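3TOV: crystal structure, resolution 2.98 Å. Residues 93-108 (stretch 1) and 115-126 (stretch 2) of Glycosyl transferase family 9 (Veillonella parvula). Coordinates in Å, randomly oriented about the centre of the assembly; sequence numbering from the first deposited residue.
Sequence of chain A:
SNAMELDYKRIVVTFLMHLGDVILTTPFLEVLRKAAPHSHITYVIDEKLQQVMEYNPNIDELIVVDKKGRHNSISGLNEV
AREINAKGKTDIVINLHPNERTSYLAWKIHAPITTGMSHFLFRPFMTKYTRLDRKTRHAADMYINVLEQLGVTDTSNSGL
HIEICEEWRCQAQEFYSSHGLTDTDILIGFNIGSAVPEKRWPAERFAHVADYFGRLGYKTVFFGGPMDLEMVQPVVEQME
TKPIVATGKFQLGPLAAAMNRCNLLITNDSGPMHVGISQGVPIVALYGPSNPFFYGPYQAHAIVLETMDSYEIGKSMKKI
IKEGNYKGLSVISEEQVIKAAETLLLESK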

# COMPACT_ATOMS: atom_id res chain seq x y z
N VAL A 93 -24.21 1.15 5.48
CA VAL A 93 -22.89 1.73 5.69
C VAL A 93 -21.94 0.74 6.40
O VAL A 93 -22.28 0.15 7.42
CB VAL A 93 -22.96 3.05 6.47
CG1 VAL A 93 -21.68 3.26 7.28
CG2 VAL A 93 -23.19 4.20 5.50
N ILE A 94 -20.75 0.58 5.83
CA ILE A 94 -19.73 -0.30 6.38
C ILE A 94 -18.53 0.53 6.84
O ILE A 94 -17.88 1.16 6.03
CB ILE A 94 -19.24 -1.27 5.30
CG1 ILE A 94 -20.43 -1.96 4.64
CG2 ILE A 94 -18.25 -2.27 5.87
CD1 ILE A 94 -20.07 -3.15 3.80
N ASN A 95 -18.24 0.52 8.14
CA ASN A 95 -17.08 1.27 8.63
C ASN A 95 -15.88 0.35 8.85
O ASN A 95 -15.97 -0.62 9.61
CB ASN A 95 -17.41 2.04 9.92
CG ASN A 95 -16.22 2.85 10.44
OD1 ASN A 95 -15.31 3.18 9.69
ND2 ASN A 95 -16.24 3.16 11.73
N LEU A 96 -14.76 0.66 8.18
CA LEU A 96 -13.54 -0.15 8.25
C LEU A 96 -12.51 0.50 9.12
O LEU A 96 -11.48 -0.08 9.42
CB LEU A 96 -12.94 -0.37 6.87
CG LEU A 96 -13.76 -1.31 5.99
CD1 LEU A 96 -13.06 -1.68 4.67
CD2 LEU A 96 -14.10 -2.56 6.78
N HIS A 97 -12.79 1.73 9.53
CA HIS A 97 -11.86 2.52 10.31
C HIS A 97 -12.49 2.87 11.66
O HIS A 97 -13.32 3.79 11.77
CB HIS A 97 -11.46 3.77 9.52
CG HIS A 97 -10.33 4.52 10.13
ND1 HIS A 97 -9.90 5.74 9.65
CD2 HIS A 97 -9.54 4.24 11.19
CE1 HIS A 97 -8.89 6.17 10.38
NE2 HIS A 97 -8.65 5.28 11.32
N PRO A 98 -12.11 2.10 12.68
CA PRO A 98 -12.67 2.13 14.04
C PRO A 98 -12.17 3.22 14.98
O PRO A 98 -12.34 3.05 16.19
CB PRO A 98 -12.32 0.75 14.59
CG PRO A 98 -11.18 0.28 13.76
CD PRO A 98 -11.38 0.85 12.41
N ASN A 99 -11.58 4.30 14.48
CA ASN A 99 -11.32 5.45 15.35
C ASN A 99 -12.60 6.29 15.47
O ASN A 99 -13.48 6.19 14.63
CB ASN A 99 -10.21 6.31 14.79
CG ASN A 99 -10.62 7.02 13.52
OD1 ASN A 99 -11.41 6.49 12.73
ND2 ASN A 99 -10.10 8.23 13.31
N GLU A 100 -12.68 7.12 16.50
CA GLU A 100 -13.88 7.92 16.74
C GLU A 100 -14.28 8.84 15.58
O GLU A 100 -15.46 8.95 15.24
CB GLU A 100 -13.71 8.75 18.00
CG GLU A 100 -12.32 9.23 18.18
CD GLU A 100 -11.55 8.37 19.16
OE1 GLU A 100 -10.71 7.56 18.70
OE2 GLU A 100 -11.79 8.51 20.38
N ARG A 101 -13.32 9.53 14.98
CA ARG A 101 -13.67 10.41 13.89
C ARG A 101 -14.39 9.71 12.74
O ARG A 101 -15.45 10.14 12.30
CB ARG A 101 -12.45 11.18 13.40
CG ARG A 101 -12.39 12.55 14.03
CD ARG A 101 -11.00 13.15 13.96
NE ARG A 101 -11.06 14.60 14.15
CZ ARG A 101 -11.22 15.21 15.32
NH1 ARG A 101 -11.27 16.53 15.37
NH2 ARG A 101 -11.35 14.50 16.44
N THR A 102 -13.84 8.61 12.24
CA THR A 102 -14.51 7.93 11.14
C THR A 102 -15.75 7.23 11.64
O THR A 102 -16.74 7.11 10.93
CB THR A 102 -13.61 6.93 10.45
OG1 THR A 102 -12.51 7.62 9.85
CG2 THR A 102 -14.39 6.22 9.37
N SER A 103 -15.70 6.75 12.88
CA SER A 103 -16.86 6.10 13.44
C SER A 103 -17.96 7.14 13.48
O SER A 103 -19.08 6.89 13.05
CB SER A 103 -16.55 5.55 14.83
OG SER A 103 -15.53 4.58 14.77
N TYR A 104 -17.63 8.33 13.96
CA TYR A 104 -18.58 9.41 13.93
C TYR A 104 -19.21 9.54 12.54
O TYR A 104 -20.43 9.53 12.39
CB TYR A 104 -17.90 10.72 14.30
CG TYR A 104 -18.78 11.92 14.11
CD1 TYR A 104 -19.67 12.31 15.09
CD2 TYR A 104 -18.74 12.65 12.93
CE1 TYR A 104 -20.48 13.41 14.92
CE2 TYR A 104 -19.55 13.74 12.74
CZ TYR A 104 -20.42 14.12 13.74
OH TYR A 104 -21.24 15.21 13.55
N LEU A 105 -18.37 9.68 11.53
CA LEU A 105 -18.86 9.86 10.17
C LEU A 105 -19.90 8.79 9.79
O LEU A 105 -21.01 9.13 9.38
CB LEU A 105 -17.70 9.87 9.18
CG LEU A 105 -18.14 9.90 7.73
CD1 LEU A 105 -19.13 11.02 7.51
CD2 LEU A 105 -16.95 10.05 6.81
N ALA A 106 -19.54 7.52 9.93
CA ALA A 106 -20.43 6.40 9.61
C ALA A 106 -21.77 6.52 10.32
O ALA A 106 -22.82 6.20 9.77
CB ALA A 106 -19.77 5.07 9.96
N TRP A 107 -21.73 6.98 11.56
CA TRP A 107 -22.94 7.23 12.32
C TRP A 107 -23.69 8.40 11.69
O TRP A 107 -24.87 8.28 11.39
CB TRP A 107 -22.59 7.54 13.78
CG TRP A 107 -23.73 8.08 14.58
CD1 TRP A 107 -24.69 7.36 15.22
CD2 TRP A 107 -24.02 9.46 14.85
NE1 TRP A 107 -25.57 8.20 15.87
CE2 TRP A 107 -25.18 9.50 15.65
CE3 TRP A 107 -23.42 10.67 14.48
CZ2 TRP A 107 -25.75 10.70 16.10
CZ3 TRP A 107 -23.99 11.86 14.93
CH2 TRP A 107 -25.14 11.86 15.73
N LYS A 108 -22.99 9.52 11.49
CA LYS A 108 -23.62 10.72 10.98
C LYS A 108 -24.36 10.51 9.66
O LYS A 108 -25.38 11.16 9.40
CB LYS A 108 -22.60 11.84 10.82
CG LYS A 108 -23.22 13.20 10.44
CD LYS A 108 -24.04 13.80 11.60
CE LYS A 108 -25.19 14.66 11.07
NZ LYS A 108 -24.82 15.39 9.81
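Stretch 2 (115-126) TGMSHFLFRPFM

Stretch 2 follows stretch 1 from strand to helix. It opens with the last residues of a strand, Thr-115 and Gly-116, runs extended through Ser-118, turns after His-119, and passes through a short 3-10 segment at 123-125. The two strands are parallel. Ile-94 pairs with Thr-115 and Asn-95 with Gly-116, with CA atoms 4.8 and 4.6 Å apart.

Three backbone hydrogen bonds fix this register. Thr-115 N donates to Val-93 O at 2.7 Å. Asn-95 N donates to Thr-115 O at 2.8 Å. Met-117 N donates to Asn-95 O at 2.7 Å. The side chains of Ile-94 and Thr-115 share one face of the sheet, with Ile-94 CG1 4.1 Å from Thr-115 CG2. Gly-116 has phi 84° and psi -155°. An ideal CB on Gly-116 would lie 2.1 Å from Asn-95 O, a clash, so the close approach here depends on glycine; the backbone angles by themselves also call for glycine. Gly-116 CA lies 3.3 Å from Asn-95 O.

Beyond the strand the chain stays near the loop that leads into the helix. Pro-98 CA and Ser-118 CA are 4.0 Å apart. The selenomethionine Met-117 lies extended, all three chi angles t, and Met-117 SE is 4.0 Å from Pro-98 CG.

Stretch 1 covers 71 Å² of His-119, which marks the passage to the helix. His-119 N donates to Ser-103 OG at 2.8 Å, in a nearly straight hydrogen bond. Ser-103 OG in turn donates to Asn-99 O at 2.6 Å, so one hydroxyl ties stretch 2 to the first turn of the helix. Glu-100 OE2 lies over one face of the His-119 ring, 3.5 Å from His-119 NE2.

Phe-122 makes the largest contact of stretch 2, 104 Å². Its backbone is turned back, with Phe-122 N donating to His-119 O at 2.9 Å. Its CB points toward stretch 1, and chi1 is m. The ring rests on the helix between Glu-100 and Trp-107. Ser-103 C and Tyr-104 CA lie over one ring face. Phe-122 CZ is 3.3 Å from Tyr-104 CA, Phe-122 CD2 is 3.5 Å from Ser-103 CB, and Phe-122 CE2 is 3.5 Å from Glu-100 O.

Trp-107 extends this aromatic contact, with 63 Å² covered. Trp-107 CB is 3.6 Å from Phe-122 CD1. The five-membered ring of Trp-107 turns an edge toward the face of Phe-125, with the planes at 63°, and Trp-107 CD1 is 3.9 Å from Phe-125 CG. Arg-123 and Pro-124 remain out of reach of the helix.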

# COMPACT_ATOMS: atom_id res chain seq x y z
N THR A 115 -22.73 -1.15 9.69
CA THR A 115 -21.95 -2.30 10.10
C THR A 115 -20.44 -2.05 9.92
O THR A 115 -19.99 -0.90 9.80
CB THR A 115 -22.48 -3.62 9.44
OG1 THR A 115 -21.91 -4.76 10.09
CG2 THR A 115 -22.20 -3.68 7.95
N GLY A 116 -19.64 -3.11 9.94
CA GLY A 116 -18.21 -2.95 10.02
C GLY A 116 -17.81 -2.79 11.47
O GLY A 116 -18.50 -3.23 12.38
N MSE A 117 -16.68 -2.15 11.70
CA MSE A 117 -16.19 -2.02 13.06
C MSE A 117 -16.04 -0.55 13.35
O MSE A 117 -15.51 0.20 12.54
CB MSE A 117 -14.84 -2.71 13.21
CG MSE A 117 -14.43 -2.85 14.64
SE MSE A 117 -12.57 -3.24 14.91
CE MSE A 117 -12.56 -3.10 16.85
N SER A 118 -16.52 -0.13 14.52
CA SER A 118 -16.43 1.27 14.91
C SER A 118 -15.98 1.40 16.36
O SER A 118 -16.02 0.42 17.13
CB SER A 118 -17.76 1.99 14.69
OG SER A 118 -18.02 2.16 13.30
N HIS A 119 -15.56 2.60 16.73
CA HIS A 119 -15.18 2.90 18.10
C HIS A 119 -16.34 2.54 19.03
O HIS A 119 -17.52 2.67 18.67
CB HIS A 119 -14.81 4.38 18.20
CG HIS A 119 -14.04 4.74 19.43
ND1 HIS A 119 -14.63 5.27 20.56
CD2 HIS A 119 -12.71 4.67 19.70
CE1 HIS A 119 -13.71 5.50 21.47
NE2 HIS A 119 -12.53 5.14 20.97
N PHE A 120 -16.01 2.04 20.22
CA PHE A 120 -17.02 1.52 21.13
C PHE A 120 -18.00 2.60 21.57
O PHE A 120 -19.10 2.32 22.07
CB PHE A 120 -16.35 0.89 22.36
CG PHE A 120 -15.71 1.89 23.28
CD1 PHE A 120 -16.44 2.49 24.29
CD2 PHE A 120 -14.37 2.22 23.14
CE1 PHE A 120 -15.85 3.41 25.14
CE2 PHE A 120 -13.77 3.13 23.99
CZ PHE A 120 -14.50 3.73 24.98
N LEU A 121 -17.61 3.85 21.37
CA LEU A 121 -18.50 4.95 21.69
C LEU A 121 -19.70 5.02 20.74
O LEU A 121 -20.76 5.47 21.13
CB LEU A 121 -17.73 6.26 21.73
CG LEU A 121 -17.48 6.74 23.15
CD1 LEU A 121 -16.83 8.11 23.12
CD2 LEU A 121 -18.78 6.81 23.93
N PHE A 122 -19.53 4.57 19.50
CA PHE A 122 -20.64 4.48 18.55
C PHE A 122 -21.24 3.08 18.41
O PHE A 122 -22.23 2.90 17.69
CB PHE A 122 -20.20 4.97 17.18
CG PHE A 122 -19.77 6.40 17.17
CD1 PHE A 122 -20.65 7.41 16.84
CD2 PHE A 122 -18.46 6.75 17.48
CE1 PHE A 122 -20.25 8.71 16.83
CE2 PHE A 122 -18.05 8.06 17.46
CZ PHE A 122 -18.94 9.03 17.14
N ARG A 123 -20.63 2.10 19.07
CA ARG A 123 -21.04 0.71 18.93
C ARG A 123 -22.54 0.59 19.00
O ARG A 123 -23.15 0.08 18.07
CB ARG A 123 -20.42 -0.20 19.99
CG ARG A 123 -19.70 -1.39 19.39
CD ARG A 123 -19.50 -2.53 20.38
NE ARG A 123 -20.69 -3.37 20.47
CZ ARG A 123 -20.68 -4.70 20.44
NH1 ARG A 123 -19.53 -5.37 20.33
NH2 ARG A 123 -21.83 -5.36 20.54
N PRO A 124 -23.13 1.09 20.09
CA PRO A 124 -24.56 0.96 20.41
C PRO A 124 -25.51 1.14 19.22
O PRO A 124 -26.45 0.35 19.06
CB PRO A 124 -24.79 2.08 21.43
CG PRO A 124 -23.49 2.20 22.13
CD PRO A 124 -22.43 1.93 21.09
N PHE A 125 -25.27 2.16 18.40
CA PHE A 125 -26.17 2.52 17.30
C PHE A 125 -26.03 1.66 16.04
O PHE A 125 -26.74 1.88 15.05
CB PHE A 125 -25.94 3.98 16.91
CG PHE A 125 -25.69 4.89 18.08
CD1 PHE A 125 -26.74 5.58 18.67
CD2 PHE A 125 -24.42 5.04 18.60
CE1 PHE A 125 -26.51 6.41 19.74
CE2 PHE A 125 -24.18 5.86 19.67
CZ PHE A 125 -25.23 6.55 20.25
N MSE A 126 -25.12 0.70 16.06
CA MSE A 126 -24.91 -0.11 14.88
C MSE A 126 -25.93 -1.23 14.71
O MSE A 126 -26.69 -1.54 15.64
CB MSE A 126 -23.52 -0.68 14.92
CG MSE A 126 -22.47 0.35 14.73
SE MSE A 126 -20.82 -0.56 14.30
CE MSE A 126 -20.38 -1.14 16.10